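Local coordinates for xylose isomerase domain protein (Alicyclobacillus acidocaldarius subsp. acidocaldarius, PDB 3U0H) that has the TIM-barrel fold of the xylose isomerase-like family and is probably an isomerase, although its substrate is not established, at residues Arg31-Pro36 / Ala54-Arg59; Asp88-Cys93 / Val129-Leu134; Asp211-Ala216 / Asp226-Leu231. One frame throughout, in Å; residues are numbered along the deposited sequence.

Contact 1. Residues Arg31-Pro36 / Ala54-Arg59; sequences RYVDVP and AMFQRR. With EDO (1,2-ethanediol), chain F.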
loop_
_atom_site.group_PDB
_atom_site.type_symbol
_atom_site.label_atom_id
_atom_site.label_comp_id
_atom_site.label_asym_id
_atom_site.label_seq_id
_atom_site.Cartn_x
_atom_site.Cartn_y
_atom_site.Cartn_z
ATOM N N ARG A 31 36.947 3.565 10.826
ATOM C CA ARG A 31 36.429 2.674 9.762
ATOM C C ARG A 31 35.178 3.334 9.120
ATOM O O ARG A 31 35.046 3.415 7.904
ATOM C CB ARG A 31 36.125 1.295 10.378
ATOM C CG ARG A 31 35.263 0.342 9.567
ATOM C CD ARG A 31 34.895 -0.900 10.404
ATOM N NE ARG A 31 33.647 -1.534 9.951
ATOM C CZ ARG A 31 32.994 -2.516 10.576
ATOM N NH1 ARG A 31 33.446 -3.017 11.726
ATOM N NH2 ARG A 31 31.876 -3.005 10.036
ATOM N N TYR A 32 34.271 3.831 9.942
ATOM C CA TYR A 32 33.100 4.552 9.437
ATOM C C TYR A 32 33.419 6.029 9.094
ATOM O O TYR A 32 33.964 6.774 9.941
ATOM C CB TYR A 32 31.974 4.541 10.458
ATOM C CG TYR A 32 31.101 3.304 10.426
ATOM C CD1 TYR A 32 30.269 3.017 9.339
ATOM C CD2 TYR A 32 31.095 2.429 11.504
ATOM C CE1 TYR A 32 29.462 1.882 9.350
ATOM C CE2 TYR A 32 30.292 1.284 11.530
ATOM C CZ TYR A 32 29.477 1.005 10.469
ATOM O OH TYR A 32 28.715 -0.149 10.554
ATOM N N VAL A 33 33.075 6.442 7.866
ATOM C CA VAL A 33 33.136 7.852 7.471
ATOM C C VAL A 33 31.795 8.366 6.938
ATOM O O VAL A 33 31.115 7.696 6.165
ATOM C CB VAL A 33 34.236 8.148 6.462
ATOM C CG1 VAL A 33 35.575 8.042 7.157
ATOM C CG2 VAL A 33 34.129 7.248 5.247
ATOM N N ASP A 34 31.424 9.535 7.452
ATOM C CA ASP A 34 30.352 10.343 6.934
ATOM C C ASP A 34 30.980 11.256 5.851
ATOM O O ASP A 34 31.973 11.980 6.082
ATOM C CB ASP A 34 29.728 11.158 8.071
ATOM C CG ASP A 34 28.420 11.837 7.654
ATOM O OD1 ASP A 34 28.352 12.341 6.530
ATOM O OD2 ASP A 34 27.460 11.864 8.429
ATOM N N VAL A 35 30.455 11.131 4.653
ATOM C CA VAL A 35 30.866 11.927 3.509
ATOM C C VAL A 35 29.586 12.407 2.849
ATOM O O VAL A 35 28.751 11.601 2.512
ATOM C CB VAL A 35 31.660 11.105 2.504
ATOM C CG1 VAL A 35 32.054 11.973 1.293
ATOM C CG2 VAL A 35 32.908 10.507 3.174
ATOM N N PRO A 36 29.421 13.738 2.675
ATOM C CA PRO A 36 28.289 14.222 1.900
ATOM C C PRO A 36 28.283 13.702 0.426
ATOM O O PRO A 36 29.347 13.502 -0.212
ATOM C CB PRO A 36 28.433 15.760 1.973
ATOM C CG PRO A 36 29.412 16.073 3.051
ATOM C CD PRO A 36 30.178 14.816 3.352
ATOM N N ALA A 54 36.729 1.804 -4.922
ATOM C CA ALA A 54 38.143 1.518 -4.684
ATOM C C ALA A 54 38.800 2.429 -3.620
ATOM O O ALA A 54 39.598 1.941 -2.828
ATOM C CB ALA A 54 38.927 1.572 -6.007
HETATM N N MSE A 55 38.446 3.718 -3.564
HETATM C CA MSE A 55 39.001 4.632 -2.526
HETATM C C MSE A 55 38.646 4.191 -1.099
HETATM O O MSE A 55 39.477 4.267 -0.183
HETATM C CB MSE A 55 38.463 6.057 -2.674
HETATM C CG MSE A 55 38.703 6.724 -4.001
HETATM SE SE MSE A 55 37.999 8.508 -3.884
HETATM C CE MSE A 55 39.707 9.301 -3.557
ATOM N N PHE A 56 37.391 3.802 -0.918
ATOM C CA PHE A 56 36.924 3.249 0.367
ATOM C C PHE A 56 37.564 1.889 0.674
ATOM O O PHE A 56 38.129 1.715 1.757
ATOM C CB PHE A 56 35.392 3.133 0.414
ATOM C CG PHE A 56 34.690 4.457 0.623
ATOM C CD1 PHE A 56 34.649 5.424 -0.392
ATOM C CD2 PHE A 56 34.096 4.752 1.834
ATOM C CE1 PHE A 56 34.008 6.637 -0.177
ATOM C CE2 PHE A 56 33.441 5.952 2.039
ATOM C CZ PHE A 56 33.395 6.893 1.038
ATOM N N GLN A 57 37.500 0.953 -0.277
ATOM C CA GLN A 57 38.012 -0.418 -0.057
ATOM C C GLN A 57 39.546 -0.465 0.077
ATOM O O GLN A 57 40.049 -1.220 0.869
ATOM C CB GLN A 57 37.490 -1.414 -1.115
ATOM C CG GLN A 57 37.601 -2.918 -0.734
ATOM C CD GLN A 57 36.762 -3.388 0.490
ATOM O OE1 GLN A 57 37.198 -4.273 1.254
ATOM N NE2 GLN A 57 35.562 -2.822 0.667
ATOM N N ARG A 58 40.287 0.369 -0.642
ATOM C CA ARG A 58 41.754 0.464 -0.423
ATOM C C ARG A 58 42.139 0.997 0.961
ATOM O O ARG A 58 43.270 0.800 1.389
ATOM C CB ARG A 58 42.434 1.349 -1.480
ATOM C CG ARG A 58 42.658 0.630 -2.808
ATOM C CD ARG A 58 43.471 1.435 -3.835
ATOM N NE ARG A 58 44.782 1.915 -3.352
ATOM C CZ ARG A 58 45.865 1.157 -3.107
ATOM N NH1 ARG A 58 45.852 -0.171 -3.244
ATOM N NH2 ARG A 58 46.988 1.738 -2.693
ATOM N N ARG A 59 41.217 1.691 1.638
ATOM C CA ARG A 59 41.498 2.279 2.946
ATOM C C ARG A 59 40.797 1.581 4.141
ATOM O O ARG A 59 40.905 2.028 5.276
ATOM C CB ARG A 59 41.145 3.767 2.903
ATOM C CG ARG A 59 42.117 4.597 2.072
ATOM C CD ARG A 59 41.647 6.021 1.833
ATOM N NE ARG A 59 42.614 6.719 0.994
ATOM C CZ ARG A 59 42.517 6.906 -0.325
ATOM N NH1 ARG A 59 41.463 6.458 -1.002
ATOM N NH2 ARG A 59 43.485 7.562 -0.971
HETATM C C1 EDO F . 26.007 14.550 5.460
HETATM O O1 EDO F . 27.377 14.794 5.908
HETATM C C2 EDO F . 25.677 13.057 5.273
HETATM O O2 EDO F . 25.622 12.298 6.512
#
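Val33 on barrel strand 32-33 and Phe56 near the end of helix 49-57 mark where the two backbones come closest, with their CA atoms 9.3 Å apart, and side chains alone bridge that gap. The Phe56 ring does most of it. Its CG lies anti to the carbonyl carbon (chi1 -76°), which carries the far end of the ring over to the strand. There CE2 meets Val33 CG2 at 3.5 Å, while CZ stands 4.2 Å from Val35 CG2, both methyls arriving obliquely. Val33 and Val35 alternate with Asp34, whose side chain leaves on the other side. Its OD1 accepts a hydrogen bond from O1 of an ethanediol, probably picked up from the crystallisation liquor, at 2.7 Å, and OD2 also bonds Tyr203 OH. At the helix end, Arg59 NH1 reaches back to Met55 O (3.1 Å, selenomethionine in the crystal), and Asp23 pairs with Arg59 NE. Leu63 of the next strand touches both Val35 and Phe56, widening the apolar patch. This is the layering of a TIM barrel: Val33 and Val35, on and just past strand 32-33, face the helical coat, while Asp34 between them faces the other way, where Tyr203 of strand 201-206 lies.

Contact 2. Residues Asp88-Cys93 / Val129-Leu134; sequences DRARLC and VELLPL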
loop_
_atom_site.group_PDB
_atom_site.type_symbol
_atom_site.label_atom_id
_atom_site.label_comp_id
_atom_site.label_asym_id
_atom_site.label_seq_id
_atom_site.Cartn_x
_atom_site.Cartn_y
_atom_site.Cartn_z
ATOM N N ASP A 88 19.420 5.157 -7.965
ATOM C CA ASP A 88 20.822 4.925 -8.372
ATOM C C ASP A 88 21.834 5.586 -7.450
ATOM O O ASP A 88 22.855 4.991 -7.138
ATOM C CB ASP A 88 21.066 5.307 -9.843
ATOM C CG ASP A 88 20.371 4.320 -10.849
ATOM O OD1 ASP A 88 19.955 3.191 -10.430
ATOM O OD2 ASP A 88 20.250 4.666 -12.062
ATOM N N ARG A 89 21.541 6.789 -6.981
ATOM C CA ARG A 89 22.384 7.441 -5.966
ATOM C C ARG A 89 22.338 6.640 -4.662
ATOM O O ARG A 89 23.382 6.394 -4.038
ATOM C CB ARG A 89 21.974 8.895 -5.700
ATOM C CG ARG A 89 22.082 9.764 -6.922
ATOM C CD ARG A 89 21.566 11.196 -6.708
ATOM N NE ARG A 89 21.744 11.935 -7.934
ATOM C CZ ARG A 89 21.068 13.013 -8.319
ATOM N NH1 ARG A 89 21.383 13.566 -9.470
ATOM N NH2 ARG A 89 20.100 13.547 -7.585
ATOM N N ALA A 90 21.161 6.189 -4.266
ATOM C CA ALA A 90 21.146 5.327 -3.081
ATOM C C ALA A 90 21.884 3.989 -3.296
ATOM O O ALA A 90 22.514 3.491 -2.352
ATOM C CB ALA A 90 19.759 5.104 -2.556
ATOM N N ARG A 91 21.826 3.387 -4.495
ATOM C CA ARG A 91 22.477 2.086 -4.664
ATOM C C ARG A 91 24.009 2.265 -4.589
ATOM O O ARG A 91 24.701 1.440 -4.032
ATOM C CB ARG A 91 22.139 1.454 -5.999
ATOM C CG ARG A 91 20.704 0.992 -6.236
ATOM C CD ARG A 91 20.460 0.545 -7.693
ATOM N NE ARG A 91 19.098 0.061 -7.821
ATOM C CZ ARG A 91 18.080 0.713 -8.370
ATOM N NH1 ARG A 91 18.226 1.885 -8.982
ATOM N NH2 ARG A 91 16.889 0.171 -8.359
ATOM N N LEU A 92 24.531 3.344 -5.153
ATOM C CA LEU A 92 25.952 3.601 -5.139
ATOM C C LEU A 92 26.331 3.711 -3.654
ATOM O O LEU A 92 27.264 3.098 -3.218
ATOM C CB LEU A 92 26.311 4.847 -5.938
ATOM C CG LEU A 92 27.761 5.364 -5.701
ATOM C CD1 LEU A 92 28.836 4.314 -6.089
ATOM C CD2 LEU A 92 28.031 6.713 -6.401
ATOM N N CYS A 93 25.544 4.406 -2.852
ATOM C CA CYS A 93 25.955 4.570 -1.465
ATOM C C CYS A 93 25.828 3.282 -0.695
ATOM O O CYS A 93 26.667 3.019 0.184
ATOM C CB CYS A 93 25.186 5.696 -0.768
ATOM S SG CYS A 93 25.619 7.333 -1.414
ATOM N N VAL A 129 9.393 5.320 0.130
ATOM C CA VAL A 129 8.959 4.280 -0.781
ATOM C C VAL A 129 10.005 3.927 -1.844
ATOM O O VAL A 129 10.211 2.734 -2.102
ATOM C CB VAL A 129 7.616 4.623 -1.453
ATOM C CG1 VAL A 129 7.300 3.666 -2.622
ATOM C CG2 VAL A 129 6.510 4.620 -0.396
ATOM N N GLU A 130 10.723 4.895 -2.405
ATOM C CA GLU A 130 11.743 4.565 -3.419
ATOM C C GLU A 130 12.827 3.743 -2.750
ATOM O O GLU A 130 13.589 3.037 -3.432
ATOM C CB GLU A 130 12.398 5.808 -4.070
ATOM C CG GLU A 130 11.479 6.571 -5.005
ATOM C CD GLU A 130 10.959 5.662 -6.092
ATOM O OE1 GLU A 130 11.787 4.954 -6.685
ATOM O OE2 GLU A 130 9.740 5.593 -6.313
ATOM N N LEU A 131 12.890 3.803 -1.426
ATOM C CA LEU A 131 14.027 3.142 -0.742
ATOM C C LEU A 131 13.681 1.751 -0.180
ATOM O O LEU A 131 14.563 1.011 0.248
ATOM C CB LEU A 131 14.625 4.060 0.340
ATOM C CG LEU A 131 15.314 5.351 -0.136
ATOM C CD1 LEU A 131 15.528 6.244 1.093
ATOM C CD2 LEU A 131 16.670 5.094 -0.801
ATOM N N LEU A 132 12.404 1.384 -0.200
ATOM C CA LEU A 132 11.999 0.082 0.330
ATOM C C LEU A 132 12.692 -1.078 -0.391
ATOM O O LEU A 132 13.077 -1.976 0.285
ATOM C CB LEU A 132 10.465 -0.100 0.308
ATOM C CG LEU A 132 9.677 0.835 1.255
ATOM C CD1 LEU A 132 8.139 0.833 1.023
ATOM C CD2 LEU A 132 10.020 0.457 2.705
ATOM N N PRO A 133 12.903 -1.024 -1.756
ATOM C CA PRO A 133 13.528 -2.154 -2.409
ATOM C C PRO A 133 14.973 -2.373 -2.029
ATOM O O PRO A 133 15.494 -3.495 -2.242
ATOM C CB PRO A 133 13.446 -1.825 -3.890
ATOM C CG PRO A 133 12.397 -0.756 -4.033
ATOM C CD PRO A 133 12.396 -0.026 -2.734
ATOM N N LEU A 134 15.593 -1.344 -1.448
ATOM C CA LEU A 134 17.018 -1.347 -1.200
ATOM C C LEU A 134 17.266 -1.720 0.231
ATOM O O LEU A 134 18.394 -1.887 0.644
ATOM C CB LEU A 134 17.606 0.052 -1.486
ATOM C CG LEU A 134 17.153 0.716 -2.804
ATOM C CD1 LEU A 134 17.743 2.128 -2.969
ATOM C CD2 LEU A 134 17.470 -0.197 -4.005
#
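Two helices of the outer coat of the TIM barrel, 86-95 and 113-131, meet here, the second near its C-terminal end and through the 3-10 segment 132-134 that follows. Ala90 CB is the focus. Leu131 CD2 and Leu134 CD1 both come to 3.6 Å from it, so one small methyl is held by two leucine branches. Leu131 starts off to one side of the helix 86-95 segment, and only the end of its side chain swings in. Leu134 sets out toward that segment, and its two methyls divide the work: CD1 takes Ala90, and CD2 lies 4.1 Å from Arg91 CG. The Leu134 and Arg91 side chains cross at about a right angle, the arginine running extended from CG to NE.

That extended chain takes the charge of Arg91 past the leucine. Its NH1 forms a salt bridge with Asp88 OD1, one turn back on the same helix, at 2.6 Å; the bond is bent (131°), meets the oxygen on its anti side and stands 30° out of the carboxylate plane. NH2 pairs with Glu199 of a second subunit, whose Pro198 also packs on Arg91. A carboxylate from each subunit thus grips the one guanidinium and probably steadies its charge. Deeper in, Ala90 also touches Leu66 of strand 62-67 and Met136, so the apolar contact continues down to the barrel wall. Neighbouring helices packed side by side over the strands form the outer layer of a TIM barrel; here an alanine lies between two leucines at the junction, with Arg91 and Leu134 also meeting the second subunit.

Contact 3. Residues Asp211-Ala216 / Asp226-Leu231; sequences DAPEDA and DGRIPL. With PO4 (phosphate ion), chain C.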
loop_
_atom_site.group_PDB
_atom_site.type_symbol
_atom_site.label_atom_id
_atom_site.label_comp_id
_atom_site.label_asym_id
_atom_site.label_seq_id
_atom_site.Cartn_x
_atom_site.Cartn_y
_atom_site.Cartn_z
ATOM N N ASP A 211 26.370 25.854 27.038
ATOM C CA ASP A 211 25.117 26.582 27.175
ATOM C C ASP A 211 23.985 25.720 27.692
ATOM O O ASP A 211 23.923 24.501 27.456
ATOM C CB ASP A 211 24.725 27.206 25.836
ATOM C CG ASP A 211 25.864 28.008 25.235
ATOM O OD1 ASP A 211 26.749 28.447 25.975
ATOM O OD2 ASP A 211 25.887 28.181 24.024
ATOM N N ALA A 212 23.106 26.384 28.421
ATOM C CA ALA A 212 21.861 25.833 28.793
ATOM C C ALA A 212 21.028 25.457 27.515
ATOM O O ALA A 212 21.151 26.075 26.444
ATOM C CB ALA A 212 21.116 26.822 29.666
ATOM N N PRO A 213 20.144 24.464 27.651
ATOM C CA PRO A 213 19.264 24.075 26.553
ATOM C C PRO A 213 18.637 25.236 25.789
ATOM O O PRO A 213 18.591 25.189 24.543
ATOM C CB PRO A 213 18.156 23.233 27.251
ATOM C CG PRO A 213 18.738 22.781 28.578
ATOM C CD PRO A 213 19.818 23.775 28.928
ATOM N N GLU A 214 18.137 26.247 26.500
ATOM C CA GLU A 214 17.451 27.397 25.836
ATOM C C GLU A 214 18.396 28.273 25.049
ATOM O O GLU A 214 17.929 29.072 24.231
ATOM C CB GLU A 214 16.761 28.365 26.811
ATOM C CG GLU A 214 15.993 27.739 27.933
ATOM C CD GLU A 214 16.934 27.459 29.070
ATOM O OE1 GLU A 214 17.332 28.465 29.742
ATOM O OE2 GLU A 214 17.286 26.243 29.232
ATOM N N ASP A 215 19.694 28.180 25.340
ATOM C CA ASP A 215 20.690 29.103 24.817
ATOM C C ASP A 215 21.515 28.540 23.652
ATOM O O ASP A 215 21.930 29.281 22.714
ATOM C CB ASP A 215 21.646 29.489 25.951
ATOM C CG ASP A 215 20.941 30.188 27.135
ATOM O OD1 ASP A 215 19.863 30.784 26.898
ATOM O OD2 ASP A 215 21.487 30.140 28.287
ATOM N N ALA A 216 21.746 27.227 23.709
ATOM C CA ALA A 216 22.673 26.590 22.813
ATOM C C ALA A 216 22.314 26.939 21.355
ATOM O O ALA A 216 21.120 26.988 20.984
ATOM C CB ALA A 216 22.723 25.086 23.077
ATOM N N ASP A 226 33.715 18.389 25.595
ATOM C CA ASP A 226 34.185 19.705 26.112
ATOM C C ASP A 226 33.067 20.535 26.813
ATOM O O ASP A 226 33.290 21.630 27.266
ATOM C CB ASP A 226 34.839 20.488 24.991
ATOM C CG ASP A 226 36.151 19.858 24.507
ATOM O OD1 ASP A 226 36.822 19.168 25.299
ATOM O OD2 ASP A 226 36.534 20.079 23.331
ATOM N N GLY A 227 31.879 19.963 26.989
ATOM C CA GLY A 227 30.750 20.692 27.576
ATOM C C GLY A 227 29.970 19.979 28.662
ATOM O O GLY A 227 30.535 19.168 29.393
ATOM N N ARG A 228 28.671 20.299 28.769
ATOM C CA ARG A 228 27.828 19.798 29.880
ATOM C C ARG A 228 26.717 18.792 29.495
ATOM O O ARG A 228 25.997 18.362 30.367
ATOM C CB ARG A 228 27.247 20.976 30.724
ATOM C CG ARG A 228 26.173 21.871 30.067
ATOM C CD ARG A 228 25.851 23.118 30.924
ATOM N NE ARG A 228 25.236 22.771 32.205
ATOM C CZ ARG A 228 23.970 22.360 32.377
ATOM N NH1 ARG A 228 23.543 22.050 33.600
ATOM N NH2 ARG A 228 23.112 22.232 31.363
ATOM N N ILE A 229 26.602 18.395 28.226
ATOM C CA ILE A 229 25.525 17.452 27.784
ATOM C C ILE A 229 25.853 16.093 28.383
ATOM O O ILE A 229 27.025 15.703 28.355
ATOM C CB ILE A 229 25.435 17.343 26.260
ATOM C CG1 ILE A 229 25.213 18.714 25.668
ATOM C CG2 ILE A 229 24.267 16.463 25.794
ATOM C CD1 ILE A 229 25.114 18.648 24.168
ATOM N N PRO A 230 24.859 15.400 29.015
ATOM C CA PRO A 230 25.110 14.011 29.577
ATOM C C PRO A 230 25.209 12.935 28.501
ATOM O O PRO A 230 24.203 12.339 28.026
ATOM C CB PRO A 230 23.926 13.776 30.519
ATOM C CG PRO A 230 23.393 15.142 30.813
ATOM C CD PRO A 230 23.599 15.948 29.545
ATOM N N LEU A 231 26.438 12.677 28.107
ATOM C CA LEU A 231 26.650 11.938 26.874
ATOM C C LEU A 231 26.652 10.446 27.141
ATOM O O LEU A 231 26.372 9.667 26.249
ATOM C CB LEU A 231 27.950 12.374 26.183
ATOM C CG LEU A 231 27.967 13.748 25.478
ATOM C CD1 LEU A 231 29.324 13.935 24.771
ATOM C CD2 LEU A 231 26.786 13.935 24.518
HETATM P P PO4 C . 26.514 22.042 35.499
HETATM O O1 PO4 C . 25.318 21.787 36.401
HETATM O O2 PO4 C . 26.958 20.788 34.761
HETATM O O3 PO4 C . 26.124 23.014 34.417
HETATM O O4 PO4 C . 27.640 22.619 36.339
#
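Only loose approaches join residues 211-216 and 226-231 directly, and Arg228 makes them. Its CD lies 4.2 Å from Asp211 O, with nothing closer between the segments, and farther along NH2 is 4.4 Å from Pro213 CD, which meets the guanidinium obliquely. No hydrogen bond crosses between the segments. The bend of the arginine chain at chi3 (-65°) lifts NE away from the proline and toward the phosphate, and the turn at the next torsion brings NH2 back to the Pro213 side.

The ionic part belongs to a phosphate ion, probably from the crystallisation liquor. It sits at the edge of the guanidinium, with phosphorus in the plane, on the side carrying NE and NH1. NE points at O3, but the modelled 2.4 Å is too short to be trusted in detail. NH1 adds two weak bonds, to O1 at 3.3 Å, nearly straight at 165°, and to the same O3 at 2.9 Å, more bent at 127°.

Among polar bonds, those within residues 211-216 tie the loop into a turn: Ala212 O accepts from Asp215 N (2.8 Å) and from Ala216 N (3.0 Å). Tyr184 OH links the two segments indirectly, being hydrogen-bonded both to Asp211 O and to Arg228 NH2, while Asp208 OD1 takes the backbone N of Ile229.

Both segments belong to the long loop between strand 201-206 and helix 231-241. Helix 180-185 lies against them, with Tyr184 touching Pro213 and Ile229, and Pro230 occupies the N-cap position just before helix 231-241.

How the contacts relate
From the N terminus, contact 1 closes first: residues 31-36 carry strand 32-33, after which the chain runs through helix 37-47 into helix 49-57, and residues 54-59 return to the strand. Contact 2 follows, joining helix 86-95 to the end of helix 113-131 after a passage through strand 100-104. Contact 3 comes much later and closes a short excursion within the loop between strand 201-206 and helix 231-241. The three are in series; none nests or crosses. Contacts 1 and 2 are neighbours, centres 19 Å apart, and both reach the second subunit. Contact 3 lies across the chain's centre from contact 2, their centres 36 Å apart, and meets no other protein chain of the assembly.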